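Local atomic coordinates of restriction endonuclease LpnPI (PDB entry 4RZL), a protein that probably binds DNA through this N-terminal SRA-type recognition domain, as part of a restriction endonuclease that depends on cytosine modification. Residues P105-G108 with N109-L112. Sequence-based numbering, arbitrary orientation.
Sequences PRQG and NATL
T111 and Q107 meet at the first turn of helix 108-119, in the SRA-type DNA recognition domain that forms the N-terminal part of the protein; Q107 holds the N-cap position and its carbonyl oxygen accepts two bonds from the same threonine. The first is the opening i to i+4 bond of the helix, T111 N to Q107 O, 3.1 Å long and bent to 148° at the hydrogen. The second comes from the threonine hydroxyl, and its origin is plain when the side chain is traced outward. T111 CB already lies 3.4 Å from Q107 O; chi1 of -57° then turns OG1 back beside the backbone N, bringing it to 2.7 Å from Q107 O, close enough to donate its proton there. The methyl CG2 sits anti to the backbone N instead. Both donors are tilted from the carbonyl plane, and they approach from opposite faces, so one oxygen serves two bonds without the donors competing for the same side.

One residue on, G108 O takes L112 N at 2.8 Å, 164° at the hydrogen, the next i to i+4 bond of the turn and straighter than the first. L112 CG packs against that same carbonyl oxygen while its side chain reaches Y181 and F185 of strand 176-187, joining the helix to the central sheet. D93 OD2 accepts from G108 N and OD1 from N109 N, supplying acceptors to first-turn amides that have no preceding turn to bond to. N109 ND2 bonds I101 O and N180 OD1, tying the helix start to the preceding loop and to that strand.

Q107's positive phi marks the turn into the helix. Its NE2 is held by T104 O within the loop, and the other atom of that amide, OE1, lies 3.6 Å from A110 CB, a van der Waals contact.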
ATOM      1  N   PRO A 105      -2.927  -6.558 -16.121  1.00 26.33           N
ATOM      2  CA  PRO A 105      -1.751  -5.908 -16.723  1.00 22.46           C
ATOM      3  C   PRO A 105      -0.651  -5.572 -15.708  1.00 30.60           C
ATOM      4  O   PRO A 105       0.527  -5.794 -15.993  1.00 28.11           O
ATOM      5  CB  PRO A 105      -2.337  -4.628 -17.330  1.00 27.69           C
ATOM      6  CG  PRO A 105      -3.781  -4.961 -17.590  1.00 30.10           C
ATOM      7  CD  PRO A 105      -4.180  -5.841 -16.430  1.00 25.66           C
ATOM      8  N   ARG A 106      -1.031  -5.070 -14.534  1.00 22.50           N
ATOM      9  CA  ARG A 106      -0.046  -4.710 -13.517  1.00 23.82           C
ATOM     10  C   ARG A 106       0.290  -5.884 -12.594  1.00 23.04           C
ATOM     11  O   ARG A 106       1.149  -5.770 -11.716  1.00 23.97           O
ATOM     12  CB  ARG A 106      -0.545  -3.526 -12.693  1.00 30.99           C
ATOM     13  CG  ARG A 106      -0.771  -2.260 -13.513  1.00 31.57           C
ATOM     14  CD  ARG A 106      -1.158  -1.093 -12.620  1.00 34.09           C
ATOM     15  NE  ARG A 106      -1.614   0.059 -13.397  1.00 39.70           N
ATOM     16  CZ  ARG A 106      -0.815   0.955 -13.973  1.00 41.86           C
ATOM     17  NH1 ARG A 106       0.508   0.854 -13.859  1.00 36.87           N
ATOM     18  NH2 ARG A 106      -1.348   1.960 -14.660  1.00 41.20           N
ATOM     19  N   GLN A 107      -0.397  -7.009 -12.789  1.00 21.14           N
ATOM     20  CA  GLN A 107      -0.113  -8.225 -12.023  1.00 20.26           C
ATOM     21  C   GLN A 107      -0.300  -8.037 -10.513  1.00 15.15           C
ATOM     22  O   GLN A 107       0.383  -8.683  -9.712  1.00 16.17           O
ATOM     23  CB  GLN A 107       1.313  -8.702 -12.307  1.00 21.19           C
ATOM     24  CG  GLN A 107       1.513  -9.302 -13.699  1.00 28.24           C
ATOM     25  CD  GLN A 107       0.854 -10.664 -13.838  1.00 39.36           C
ATOM     26  OE1 GLN A 107       1.426 -11.684 -13.438  1.00 45.99           O
ATOM     27  NE2 GLN A 107      -0.356 -10.692 -14.403  1.00 32.83           N
ATOM     28  N   GLY A 108      -1.226  -7.162 -10.133  1.00 16.91           N
ATOM     29  CA  GLY A 108      -1.498  -6.905  -8.727  1.00 14.02           C
ATOM     30  C   GLY A 108      -2.005  -8.168  -8.044  1.00 14.63           C
ATOM     31  O   GLY A 108      -1.487  -8.569  -7.004  1.00 14.01           O
ATOM     32  N   ASN A 109      -3.012  -8.800  -8.641  1.00 12.27           N
ATOM     33  CA  ASN A 109      -3.613  -9.993  -8.057  1.00 16.54           C
ATOM     34  C   ASN A 109      -2.650 -11.163  -7.981  1.00 13.56           C
ATOM     35  O   ASN A 109      -2.599 -11.851  -6.964  1.00 15.22           O
ATOM     36  CB  ASN A 109      -4.860 -10.394  -8.844  1.00 15.70           C
ATOM     37  CG  ASN A 109      -6.060  -9.575  -8.461  1.00 16.55           C
ATOM     38  OD1 ASN A 109      -6.046  -8.884  -7.444  1.00 17.71           O
ATOM     39  ND2 ASN A 109      -7.106  -9.633  -9.274  1.00 13.42           N
ATOM     40  N   ALA A 110      -1.864 -11.381  -9.034  1.00  9.20           N
ATOM     41  CA  ALA A 110      -0.871 -12.454  -8.992  1.00 15.74           C
ATOM     42  C   ALA A 110       0.137 -12.200  -7.855  1.00 17.99           C
ATOM     43  O   ALA A 110       0.566 -13.116  -7.156  1.00 18.72           O
ATOM     44  CB  ALA A 110      -0.152 -12.566 -10.339  1.00 15.14           C
ATOM     45  N   THR A 111       0.500 -10.940  -7.658  1.00 18.66           N
ATOM     46  CA  THR A 111       1.479 -10.606  -6.633  1.00 15.49           C
ATOM     47  C   THR A 111       0.864 -10.743  -5.239  1.00 14.03           C
ATOM     48  O   THR A 111       1.524 -11.258  -4.321  1.00 17.04           O
ATOM     49  CB  THR A 111       2.039  -9.188  -6.825  1.00 18.62           C
ATOM     50  OG1 THR A 111       2.601  -9.080  -8.136  1.00 21.40           O
ATOM     51  CG2 THR A 111       3.118  -8.890  -5.792  1.00 22.42           C
ATOM     52  N   LEU A 112      -0.392 -10.299  -5.090  1.00 16.60           N
ATOM     53  CA  LEU A 112      -1.125 -10.476  -3.834  1.00 15.65           C
ATOM     54  C   LEU A 112      -1.128 -11.947  -3.451  1.00 15.13           C
ATOM     55  O   LEU A 112      -0.837 -12.295  -2.310  1.00 13.96           O
ATOM     56  CB  LEU A 112      -2.561  -9.957  -3.925  1.00 12.93           C
ATOM     57  CG  LEU A 112      -2.786  -8.441  -3.915  1.00 19.20           C
ATOM     58  CD1 LEU A 112      -4.257  -8.095  -4.160  1.00 11.01           C
ATOM     59  CD2 LEU A 112      -2.338  -7.848  -2.614  1.00 12.89           C
TER